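Local coordinates for protein NADH-dependent FAD reductase (Streptomyces globisporus, PDB 4R82) that reduces FAD with NADH and releases the FADH2 by free diffusion to the halogenase and monooxygenase that build the enediyne antitumor antibiotic C-1027, at residues V36-G40 against M72-L76; R45-A49 against A94-A99; G67-H73 against G144-F149. All blocks are in the same frame, centred on the assembly; numbering follows the deposited sequence.

Interaction 1 of 3, residues V36-G40 against M72-L76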
loop_
_atom_site.group_PDB
_atom_site.type_symbol
_atom_site.label_atom_id
_atom_site.label_comp_id
_atom_site.label_asym_id
_atom_site.label_seq_id
_atom_site.Cartn_x
_atom_site.Cartn_y
_atom_site.Cartn_z
ATOM N N VAL A 36 8.505 -9.734 -0.948
ATOM C CA VAL A 36 8.243 -11.103 -1.391
ATOM C C VAL A 36 7.453 -11.740 -0.265
ATOM O O VAL A 36 7.891 -11.744 0.894
ATOM C CB VAL A 36 9.526 -11.904 -1.659
ATOM C CG1 VAL A 36 9.191 -13.356 -1.988
ATOM C CG2 VAL A 36 10.315 -11.280 -2.813
ATOM N N VAL A 37 6.272 -12.245 -0.600
ATOM C CA VAL A 37 5.480 -13.010 0.345
ATOM C C VAL A 37 5.884 -14.471 0.233
ATOM O O VAL A 37 5.983 -14.999 -0.879
ATOM C CB VAL A 37 3.979 -12.866 0.033
ATOM C CG1 VAL A 37 3.141 -13.786 0.928
ATOM C CG2 VAL A 37 3.544 -11.414 0.214
ATOM N N THR A 38 6.111 -15.132 1.366
ATOM C CA THR A 38 6.472 -16.542 1.319
ATOM C C THR A 38 5.612 -17.384 2.245
ATOM O O THR A 38 5.045 -16.886 3.228
ATOM C CB THR A 38 7.958 -16.776 1.665
ATOM O OG1 THR A 38 8.241 -16.218 2.957
ATOM C CG2 THR A 38 8.869 -16.120 0.629
ATOM N N VAL A 39 5.523 -18.666 1.913
ATOM C CA VAL A 39 4.859 -19.639 2.772
ATOM C C VAL A 39 5.714 -20.881 2.893
ATOM O O VAL A 39 6.571 -21.140 2.040
ATOM C CB VAL A 39 3.470 -20.046 2.218
ATOM C CG1 VAL A 39 2.527 -18.855 2.202
ATOM C CG2 VAL A 39 3.613 -20.645 0.822
ATOM N N GLY A 40 5.484 -21.639 3.964
ATOM C CA GLY A 40 6.133 -22.918 4.154
ATOM C C GLY A 40 5.219 -24.023 3.668
ATOM O O GLY A 40 4.696 -23.956 2.552
HETATM N N MSE A 72 0.131 -18.981 -5.263
HETATM C CA MSE A 72 0.239 -18.480 -3.897
HETATM C C MSE A 72 -1.142 -18.332 -3.252
HETATM O O MSE A 72 -1.305 -18.505 -2.044
HETATM C CB MSE A 72 0.983 -17.144 -3.871
HETATM C CG MSE A 72 1.016 -16.480 -2.495
HETATM SE SE MSE A 72 1.937 -17.572 -1.175
HETATM C CE MSE A 72 3.673 -17.436 -1.986
ATOM N N HIS A 73 -2.141 -18.014 -4.064
ATOM C CA HIS A 73 -3.489 -17.903 -3.539
ATOM C C HIS A 73 -3.929 -19.243 -2.933
ATOM O O HIS A 73 -4.475 -19.269 -1.837
ATOM C CB HIS A 73 -4.455 -17.462 -4.636
ATOM C CG HIS A 73 -5.827 -17.144 -4.140
ATOM N ND1 HIS A 73 -6.785 -18.112 -3.932
ATOM C CD2 HIS A 73 -6.404 -15.964 -3.816
ATOM C CE1 HIS A 73 -7.894 -17.541 -3.494
ATOM N NE2 HIS A 73 -7.691 -16.237 -3.424
ATOM N N GLN A 74 -3.672 -20.349 -3.626
ATOM C CA GLN A 74 -4.083 -21.662 -3.111
ATOM C C GLN A 74 -3.327 -21.997 -1.822
ATOM O O GLN A 74 -3.899 -22.559 -0.880
ATOM C CB GLN A 74 -3.897 -22.760 -4.167
ATOM N N ARG A 75 -2.056 -21.609 -1.756
ATOM C CA ARG A 75 -1.263 -21.858 -0.546
ATOM C C ARG A 75 -1.768 -21.085 0.657
ATOM O O ARG A 75 -1.937 -21.650 1.736
ATOM C CB ARG A 75 0.193 -21.489 -0.778
ATOM C CG ARG A 75 0.842 -22.253 -1.894
ATOM C CD ARG A 75 1.157 -23.674 -1.485
ATOM N NE ARG A 75 2.247 -24.190 -2.304
ATOM C CZ ARG A 75 2.073 -24.728 -3.504
ATOM N NH1 ARG A 75 0.848 -24.833 -4.005
ATOM N NH2 ARG A 75 3.115 -25.167 -4.196
ATOM N N LEU A 76 -1.982 -19.788 0.472
ATOM C CA LEU A 76 -2.446 -18.928 1.549
ATOM C C LEU A 76 -3.809 -19.346 2.069
ATOM O O LEU A 76 -4.093 -19.205 3.258
ATOM C CB LEU A 76 -2.494 -17.474 1.095
ATOM C CG LEU A 76 -1.156 -16.801 0.822
ATOM C CD1 LEU A 76 -1.368 -15.486 0.087
ATOM C CD2 LEU A 76 -0.411 -16.582 2.133
#
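V39 and M72 carry most of the 230 Å² buried where strand 36-39 meets helix 72-76, with V37 adding the next largest share. V39 is the hub. Its CG1 methyl lies 3.7 Å from the selenium SE of M72 and also 3.7 Å from CD2 of L76, while its CG2 rests 3.9 Å from CB of R75, so one compact, branched side chain meets three residues of a single helical turn. A beta-branched valine is well suited to this: it is at ease in an extended backbone and offers two methyls in different directions.

M72, present as selenomethionine, provides the flexible half of the match. With chi2 and chi3 both p, its chain curls round so that the terminal CE reaches the strand backbone, 3.5 Å from the carbonyl O of V37, and SE comes within 4.5 Å of V37 CG1. That carbonyl is already paired with M47 of the adjacent strand 45-49, so the methyl merely packs against it. Because V37 and V39 are two apart, both direct their CA-CB bonds at the helix, whereas T38 between them points away and hydrogen-bonds P124 O.

The axes of the two segments approach to 9.4 Å and cross at 50°. R75 contributes only the aliphatic base of its side chain here, its NE being bound to E43 O. L76 continues the apolar layer toward V66, one of the FAD-binding residues. At this face the helix thus meets strand 35-39 by shape and exclusion of water, while H73 makes a directional bond to the sheet, at T147.

Interaction 2 of 3, residues R45-A49 against A94-A99. With FAD (flavin-adenine dinucleotide), chain K; ACT (acetate ion), chain H.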
loop_
_atom_site.group_PDB
_atom_site.type_symbol
_atom_site.label_atom_id
_atom_site.label_comp_id
_atom_site.label_asym_id
_atom_site.label_seq_id
_atom_site.Cartn_x
_atom_site.Cartn_y
_atom_site.Cartn_z
ATOM N N ARG A 45 6.768 -21.581 -1.158
ATOM C CA ARG A 45 6.607 -20.777 -2.358
ATOM C C ARG A 45 6.813 -19.325 -1.986
ATOM O O ARG A 45 6.582 -18.931 -0.836
ATOM C CB ARG A 45 5.195 -20.970 -2.926
ATOM C CG ARG A 45 4.957 -20.330 -4.290
ATOM C CD ARG A 45 5.302 -21.281 -5.433
ATOM N NE ARG A 45 4.943 -20.720 -6.736
ATOM N N GLY A 46 7.273 -18.526 -2.948
ATOM C CA GLY A 46 7.346 -17.093 -2.763
ATOM C C GLY A 46 6.657 -16.388 -3.922
ATOM O O GLY A 46 6.519 -16.957 -5.007
HETATM N N MSE A 47 6.208 -15.157 -3.690
HETATM C CA MSE A 47 5.573 -14.353 -4.743
HETATM C C MSE A 47 5.854 -12.890 -4.482
HETATM O O MSE A 47 5.672 -12.401 -3.366
HETATM C CB MSE A 47 4.053 -14.570 -4.786
HETATM C CG MSE A 47 3.368 -13.881 -6.006
HETATM SE SE MSE A 47 1.413 -13.777 -5.862
HETATM C CE MSE A 47 1.343 -12.280 -4.616
ATOM N N THR A 48 6.308 -12.185 -5.508
ATOM C CA THR A 48 6.553 -10.755 -5.373
ATOM C C THR A 48 5.219 -10.021 -5.210
ATOM O O THR A 48 4.239 -10.315 -5.923
ATOM C CB THR A 48 7.332 -10.238 -6.586
ATOM O OG1 THR A 48 8.600 -10.905 -6.643
ATOM C CG2 THR A 48 7.547 -8.735 -6.491
ATOM N N ALA A 49 5.162 -9.111 -4.240
ATOM C CA ALA A 49 3.914 -8.406 -3.929
ATOM C C ALA A 49 4.141 -6.971 -3.523
ATOM O O ALA A 49 4.954 -6.690 -2.621
ATOM C CB ALA A 49 3.144 -9.137 -2.830
ATOM N N ALA A 94 15.902 -10.373 -7.002
ATOM C CA ALA A 94 14.959 -11.163 -6.216
ATOM C C ALA A 94 13.509 -10.803 -6.549
ATOM O O ALA A 94 12.643 -11.681 -6.606
ATOM C CB ALA A 94 15.229 -10.999 -4.721
ATOM N N ALA A 95 13.237 -9.515 -6.762
ATOM C CA ALA A 95 11.884 -9.083 -7.097
ATOM C C ALA A 95 11.442 -9.701 -8.419
ATOM O O ALA A 95 10.319 -10.191 -8.544
ATOM C CB ALA A 95 11.795 -7.572 -7.161
ATOM N N ARG A 96 12.330 -9.675 -9.403
ATOM C CA ARG A 96 12.005 -10.263 -10.699
ATOM C C ARG A 96 11.827 -11.772 -10.609
ATOM O O ARG A 96 10.915 -12.340 -11.220
ATOM C CB ARG A 96 13.063 -9.896 -11.734
ATOM C CG ARG A 96 13.055 -8.420 -12.076
ATOM C CD ARG A 96 14.028 -8.102 -13.200
ATOM N NE ARG A 96 14.125 -6.660 -13.411
ATOM C CZ ARG A 96 13.266 -5.961 -14.146
ATOM N NH1 ARG A 96 13.419 -4.651 -14.286
ATOM N NH2 ARG A 96 12.250 -6.574 -14.737
ATOM N N HIS A 97 12.681 -12.415 -9.821
ATOM C CA HIS A 97 12.665 -13.866 -9.722
ATOM C C HIS A 97 11.345 -14.379 -9.153
ATOM O O HIS A 97 10.760 -15.346 -9.665
ATOM C CB HIS A 97 13.814 -14.349 -8.844
ATOM C CG HIS A 97 13.826 -15.828 -8.646
ATOM N ND1 HIS A 97 14.079 -16.712 -9.674
ATOM C CD2 HIS A 97 13.591 -16.581 -7.548
ATOM C CE1 HIS A 97 14.012 -17.948 -9.212
ATOM N NE2 HIS A 97 13.722 -17.895 -7.925
ATOM N N PHE A 98 10.871 -13.730 -8.094
ATOM C CA PHE A 98 9.641 -14.163 -7.445
ATOM C C PHE A 98 8.378 -13.633 -8.115
ATOM O O PHE A 98 7.265 -13.906 -7.667
ATOM C CB PHE A 98 9.682 -13.828 -5.948
ATOM C CG PHE A 98 10.608 -14.727 -5.172
ATOM C CD1 PHE A 98 10.243 -16.047 -4.906
ATOM C CD2 PHE A 98 11.846 -14.268 -4.742
ATOM C CE1 PHE A 98 11.098 -16.888 -4.197
ATOM C CE2 PHE A 98 12.710 -15.107 -4.038
ATOM C CZ PHE A 98 12.336 -16.414 -3.771
ATOM N N ALA A 99 8.553 -12.889 -9.205
ATOM C CA ALA A 99 7.428 -12.484 -10.047
ATOM C C ALA A 99 7.307 -13.369 -11.288
ATOM O O ALA A 99 6.338 -13.248 -12.053
ATOM C CB ALA A 99 7.567 -11.031 -10.456
HETATM N N1 FAD K . 0.602 -10.318 -7.618
HETATM C C2 FAD K . -0.347 -10.259 -6.697
HETATM O O2 FAD K . -1.350 -11.219 -6.699
HETATM N N3 FAD K . -0.392 -9.332 -5.744
HETATM C C4 FAD K . 0.557 -8.384 -5.702
HETATM O O4 FAD K . 0.528 -7.417 -4.716
HETATM C C4X FAD K . 1.590 -8.376 -6.682
HETATM N N5 FAD K . 2.546 -7.396 -6.653
HETATM C C5X FAD K . 3.543 -7.434 -7.583
HETATM C C6 FAD K . 4.544 -6.429 -7.539
HETATM C C7 FAD K . 5.556 -6.440 -8.501
HETATM C C7M FAD K . 6.662 -5.360 -8.481
HETATM C C8 FAD K . 5.591 -7.445 -9.483
HETATM C C8M FAD K . 6.708 -7.439 -10.508
HETATM C C9 FAD K . 4.602 -8.440 -9.525
HETATM C C9A FAD K . 3.563 -8.439 -8.563
HETATM N N10 FAD K . 2.590 -9.421 -8.595
HETATM C C10 FAD K . 1.606 -9.379 -7.651
HETATM C "C1'" FAD K . 2.568 -10.479 -9.608
HETATM C "C2'" FAD K . 3.193 -11.779 -9.142
HETATM O "O2'" FAD K . 4.425 -11.483 -8.501
HETATM C "C3'" FAD K . 3.519 -12.631 -10.363
HETATM O "O3'" FAD K . 4.239 -11.842 -11.291
HETATM C "C4'" FAD K . 2.268 -13.066 -11.061
HETATM O "O4'" FAD K . 1.333 -13.451 -10.091
HETATM C "C5'" FAD K . 2.545 -14.189 -12.092
HETATM O "O5'" FAD K . 2.819 -15.469 -11.498
HETATM P P FAD K . 1.882 -16.109 -10.312
HETATM O O1P FAD K . 1.872 -17.630 -10.383
HETATM O O2P FAD K . 0.472 -15.592 -10.483
HETATM O O3P FAD K . 2.444 -15.684 -8.977
HETATM C C ACT H . 18.874 -10.471 -4.519
HETATM O O ACT H . 18.350 -9.610 -5.267
HETATM O OXT ACT H . 19.115 -10.121 -3.338
HETATM C CH3 ACT H . 19.187 -11.852 -5.015
#
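T48 is the residue through which strand 45-49 is tied to segment 94-99, the later part of helix 92-97 and the residues that follow, and it does so twice. Its backbone N donates to F98 O (2.9 Å), and its hydroxyl OG1 donates to A95 O (2.7 Å), a carbonyl of the helix. A threonine fits here because it combines a strand-compatible backbone with a short donor. F98 O also receives a CA-H...O contact from M47 CA at 3.4 Å.

The ring of F98 packs against the strand at G46, CD1 lying 3.7 Å from G46 C; an ideal CB on G46 would stand 2.8 Å from that CD1, so glycine is needed. G46 N is satisfied by Q109 OE1, A49 O by T35 OG1, and A94 N by an acetate O (3.1 Å), probably from the crystallisation liquor.

Two further carbonyls serve the flavin: FAD O2' donates to T48 O (2.8 Å) and FAD O3' to A99 O (2.6 Å). The T48 bonds are consistent with holding these neutral acceptors, one from each segment, where the ribityl hydroxyls meet them.

Interaction 3 of 3, residues G67-H73 against G144-F149. With NAD (nicotinamide-adenine-dinucleotide), chain D; FAD (flavin-adenine dinucleotide), chain K; ACT (acetate ion), chain I.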
loop_
_atom_site.group_PDB
_atom_site.type_symbol
_atom_site.label_atom_id
_atom_site.label_comp_id
_atom_site.label_asym_id
_atom_site.label_seq_id
_atom_site.Cartn_x
_atom_site.Cartn_y
_atom_site.Cartn_z
ATOM N N GLY A 67 -3.894 -12.285 -6.332
ATOM C CA GLY A 67 -4.753 -12.687 -7.428
ATOM C C GLY A 67 -5.297 -14.090 -7.260
ATOM O O GLY A 67 -4.574 -15.011 -6.847
ATOM N N LYS A 68 -6.571 -14.263 -7.589
ATOM C CA LYS A 68 -7.224 -15.553 -7.401
ATOM C C LYS A 68 -6.598 -16.696 -8.198
ATOM O O LYS A 68 -6.704 -17.852 -7.800
ATOM C CB LYS A 68 -8.714 -15.437 -7.711
ATOM C CG LYS A 68 -9.489 -14.698 -6.635
ATOM C CD LYS A 68 -10.904 -14.452 -7.094
ATOM C CE LYS A 68 -11.728 -13.824 -6.000
ATOM N NZ LYS A 68 -13.107 -13.518 -6.487
ATOM N N ASP A 69 -5.950 -16.376 -9.317
ATOM C CA ASP A 69 -5.337 -17.406 -10.154
ATOM C C ASP A 69 -3.855 -17.673 -9.858
ATOM O O ASP A 69 -3.218 -18.477 -10.532
ATOM C CB ASP A 69 -5.535 -17.070 -11.634
ATOM C CG ASP A 69 -6.997 -17.116 -12.051
ATOM O OD1 ASP A 69 -7.758 -17.943 -11.495
ATOM O OD2 ASP A 69 -7.384 -16.323 -12.936
ATOM N N ALA A 70 -3.300 -17.011 -8.850
ATOM C CA ALA A 70 -1.923 -17.295 -8.453
ATOM C C ALA A 70 -1.864 -18.595 -7.645
ATOM O O ALA A 70 -2.764 -18.871 -6.851
ATOM C CB ALA A 70 -1.364 -16.137 -7.628
ATOM N N VAL A 71 -0.805 -19.383 -7.823
ATOM C CA VAL A 71 -0.579 -20.552 -6.965
ATOM C C VAL A 71 -0.484 -20.133 -5.503
ATOM O O VAL A 71 -0.969 -20.831 -4.602
ATOM C CB VAL A 71 0.680 -21.333 -7.383
ATOM C CG1 VAL A 71 1.104 -22.313 -6.296
ATOM C CG2 VAL A 71 0.430 -22.068 -8.683
HETATM N N MSE A 72 0.131 -18.981 -5.263
HETATM C CA MSE A 72 0.239 -18.480 -3.897
HETATM C C MSE A 72 -1.142 -18.332 -3.252
HETATM O O MSE A 72 -1.305 -18.505 -2.044
HETATM C CB MSE A 72 0.983 -17.144 -3.871
HETATM C CG MSE A 72 1.016 -16.480 -2.495
HETATM SE SE MSE A 72 1.937 -17.572 -1.175
HETATM C CE MSE A 72 3.673 -17.436 -1.986
ATOM N N HIS A 73 -2.141 -18.014 -4.064
ATOM C CA HIS A 73 -3.489 -17.903 -3.539
ATOM C C HIS A 73 -3.929 -19.243 -2.933
ATOM O O HIS A 73 -4.475 -19.269 -1.837
ATOM C CB HIS A 73 -4.455 -17.462 -4.636
ATOM C CG HIS A 73 -5.827 -17.144 -4.140
ATOM N ND1 HIS A 73 -6.785 -18.112 -3.932
ATOM C CD2 HIS A 73 -6.404 -15.964 -3.816
ATOM C CE1 HIS A 73 -7.894 -17.541 -3.494
ATOM N NE2 HIS A 73 -7.691 -16.237 -3.424
ATOM N N GLY A 144 -12.604 -8.434 -5.315
ATOM C CA GLY A 144 -12.753 -8.498 -6.759
ATOM C C GLY A 144 -12.009 -9.697 -7.308
ATOM O O GLY A 144 -12.313 -10.839 -6.936
ATOM N N ASP A 145 -11.031 -9.455 -8.184
ATOM C CA ASP A 145 -10.273 -10.558 -8.773
ATOM C C ASP A 145 -9.092 -10.973 -7.898
ATOM O O ASP A 145 -8.283 -11.820 -8.291
ATOM C CB ASP A 145 -9.849 -10.267 -10.232
ATOM C CG ASP A 145 -8.991 -8.999 -10.392
ATOM O OD1 ASP A 145 -8.356 -8.547 -9.425
ATOM O OD2 ASP A 145 -8.939 -8.466 -11.540
ATOM N N HIS A 146 -9.013 -10.376 -6.709
ATOM C CA HIS A 146 -8.007 -10.728 -5.718
ATOM C C HIS A 146 -8.731 -11.135 -4.454
ATOM O O HIS A 146 -9.917 -10.832 -4.276
ATOM C CB HIS A 146 -7.105 -9.534 -5.384
ATOM C CG HIS A 146 -6.068 -9.231 -6.420
ATOM N ND1 HIS A 146 -6.365 -9.094 -7.762
ATOM C CD2 HIS A 146 -4.737 -9.006 -6.306
ATOM C CE1 HIS A 146 -5.259 -8.811 -8.426
ATOM N NE2 HIS A 146 -4.256 -8.754 -7.566
ATOM N N THR A 147 -8.001 -11.806 -3.573
ATOM C CA THR A 147 -8.446 -12.014 -2.202
ATOM C C THR A 147 -7.541 -11.184 -1.306
ATOM O O THR A 147 -6.327 -11.100 -1.531
ATOM C CB THR A 147 -8.348 -13.480 -1.795
ATOM O OG1 THR A 147 -9.229 -14.264 -2.604
ATOM C CG2 THR A 147 -8.746 -13.658 -0.326
ATOM N N ILE A 148 -8.148 -10.531 -0.320
ATOM C CA ILE A 148 -7.418 -9.724 0.649
ATOM C C ILE A 148 -7.150 -10.615 1.850
ATOM O O ILE A 148 -8.091 -11.104 2.471
ATOM C CB ILE A 148 -8.267 -8.519 1.075
ATOM C CG1 ILE A 148 -8.575 -7.649 -0.154
ATOM C CG2 ILE A 148 -7.560 -7.690 2.150
ATOM C CD1 ILE A 148 -9.634 -6.576 0.100
ATOM N N PHE A 149 -5.877 -10.849 2.160
ATOM C CA PHE A 149 -5.509 -11.673 3.315
ATOM C C PHE A 149 -5.049 -10.755 4.422
ATOM O O PHE A 149 -4.052 -10.042 4.268
ATOM C CB PHE A 149 -4.368 -12.641 2.955
ATOM C CG PHE A 149 -4.760 -13.707 1.971
ATOM C CD1 PHE A 149 -4.662 -13.479 0.601
ATOM C CD2 PHE A 149 -5.217 -14.940 2.411
ATOM C CE1 PHE A 149 -5.024 -14.465 -0.310
ATOM C CE2 PHE A 149 -5.589 -15.927 1.506
ATOM C CZ PHE A 149 -5.489 -15.692 0.144
HETATM P PA NAD D . 5.918 -6.899 -15.437
HETATM O O1A NAD D . 5.411 -5.724 -16.271
HETATM O O2A NAD D . 6.214 -8.087 -16.330
HETATM O O5B NAD D . 4.842 -7.331 -14.376
HETATM C C5B NAD D . 4.684 -8.683 -14.170
HETATM C C4B NAD D . 3.364 -9.140 -13.771
HETATM O O4B NAD D . 3.112 -8.633 -12.511
HETATM C C3B NAD D . 2.312 -8.607 -14.659
HETATM O O3B NAD D . 1.687 -9.717 -15.212
HETATM C C2B NAD D . 1.368 -7.906 -13.784
HETATM O O2B NAD D . 0.048 -8.132 -14.151
HETATM C C1B NAD D . 1.674 -8.491 -12.471
HETATM N N9A NAD D . 1.279 -7.692 -11.300
HETATM C C8A NAD D . 1.848 -6.564 -10.819
HETATM N N7A NAD D . 1.161 -6.135 -9.748
HETATM C C5A NAD D . 0.148 -7.019 -9.540
HETATM C C6A NAD D . -0.878 -7.130 -8.607
HETATM N N6A NAD D . -1.009 -6.183 -7.609
HETATM N N1A NAD D . -1.737 -8.165 -8.696
HETATM C C2A NAD D . -1.642 -9.098 -9.651
HETATM N N3A NAD D . -0.665 -9.007 -10.570
HETATM C C4A NAD D . 0.232 -8.002 -10.520
HETATM O O3 NAD D . 7.238 -6.479 -14.667
HETATM N N1 FAD K . 0.602 -10.318 -7.618
HETATM C C2 FAD K . -0.347 -10.259 -6.697
HETATM O O2 FAD K . -1.350 -11.219 -6.699
HETATM N N3 FAD K . -0.392 -9.332 -5.744
HETATM C C4 FAD K . 0.557 -8.384 -5.702
HETATM O O4 FAD K . 0.528 -7.417 -4.716
HETATM C C4X FAD K . 1.590 -8.376 -6.682
HETATM N N5 FAD K . 2.546 -7.396 -6.653
HETATM C C5X FAD K . 3.543 -7.434 -7.583
HETATM C C6 FAD K . 4.544 -6.429 -7.539
HETATM C C7 FAD K . 5.556 -6.440 -8.501
HETATM C C7M FAD K . 6.662 -5.360 -8.481
HETATM C C8 FAD K . 5.591 -7.445 -9.483
HETATM C C8M FAD K . 6.708 -7.439 -10.508
HETATM C C9 FAD K . 4.602 -8.440 -9.525
HETATM C C9A FAD K . 3.563 -8.439 -8.563
HETATM N N10 FAD K . 2.590 -9.421 -8.595
HETATM C C10 FAD K . 1.606 -9.379 -7.651
HETATM C "C1'" FAD K . 2.568 -10.479 -9.608
HETATM C "C2'" FAD K . 3.193 -11.779 -9.142
HETATM O "O2'" FAD K . 4.425 -11.483 -8.501
HETATM C "C3'" FAD K . 3.519 -12.631 -10.363
HETATM O "O3'" FAD K . 4.239 -11.842 -11.291
HETATM C "C4'" FAD K . 2.268 -13.066 -11.061
HETATM O "O4'" FAD K . 1.333 -13.451 -10.091
HETATM C "C5'" FAD K . 2.545 -14.189 -12.092
HETATM O "O5'" FAD K . 2.819 -15.469 -11.498
HETATM P P FAD K . 1.882 -16.109 -10.312
HETATM O O1P FAD K . 1.872 -17.630 -10.383
HETATM O O2P FAD K . 0.472 -15.592 -10.483
HETATM O O3P FAD K . 2.444 -15.684 -8.977
HETATM C C ACT I . -15.898 -8.265 -4.638
HETATM O O ACT I . -16.558 -7.512 -5.390
HETATM O OXT ACT I . -15.373 -7.716 -3.647
HETATM C CH3 ACT I . -15.745 -9.734 -4.900
HETATM O O HOH W 1 -13.109 -11.710 -4.234
#
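The flavin and nicotinamide nucleotide sites of this reductase meet at H146, an NAD-binding residue, and G67, an FAD-binding one. Their CA atoms lie 4.2 Å apart as an antiparallel, non-hydrogen-bonded pair. G67 N donates to FAD O2 (2.8 Å), H146 NE2 donates to adenine N1A of NAD (2.8 Å), and the opposite side of the imidazole is anchored by H146 ND1 donating to D145 OD1 (2.7 Å). G67 CA sits 3.8 Å from the centroid of the H146 ring, almost exactly over its face, in a CH-pi contact.

A type I turn from G67 to A70 then carries the chain away, and K68 clips it to the loop before the strand. Its N donates to D145 O (3.1 Å), and its long extended side chain brings NZ to G144 O (2.8 Å). G144, at phi 66°, adopts a backbone shape that glycine accepts readily. Further along, H73 NE2 and T147 OG1 share a short hydrogen bond of 2.6 Å. The edge of F149 addresses the face of H73 in an offset edge-to-face pair, with centroids 5.6 Å apart and planes at 70°.

Strand 146-158 is hydrogen-bonded to strand 61-67 on one side, through T147 with V66 and F149 with I64, and to strand 131-143 on the other, through I148 with Y141. Helix 71-78 lies over this part of the sheet, its L76 and T77 touching F149, while D145 reaches across the dimer interface to S56, L57 and S58 of the second subunit.

Helix 71-78 joins interactions 1 and 3, which share M72 and H73: its M72 face packs on strand 35-39, and H73 turns to strand 146-158, with L76 CB 3.5 Å from F149 CE2 between them. Interactions 1 and 2 use neighbouring strands, V37 O lying 2.8 Å from M47 N, and M72 CE also packs 3.5 Å from R45 O. Interaction 1 is buried, with van der Waals contacts and no polar bond between its segments. Interaction 2 is buried too, yet adds two hydrogen bonds from T48, next to carbonyls that accept from the ribityl chain. Interaction 3, partly exposed and next to the second subunit, is the most polar, with lysine and histidine bonds. Both 2 and 3 touch FAD, at different parts of it.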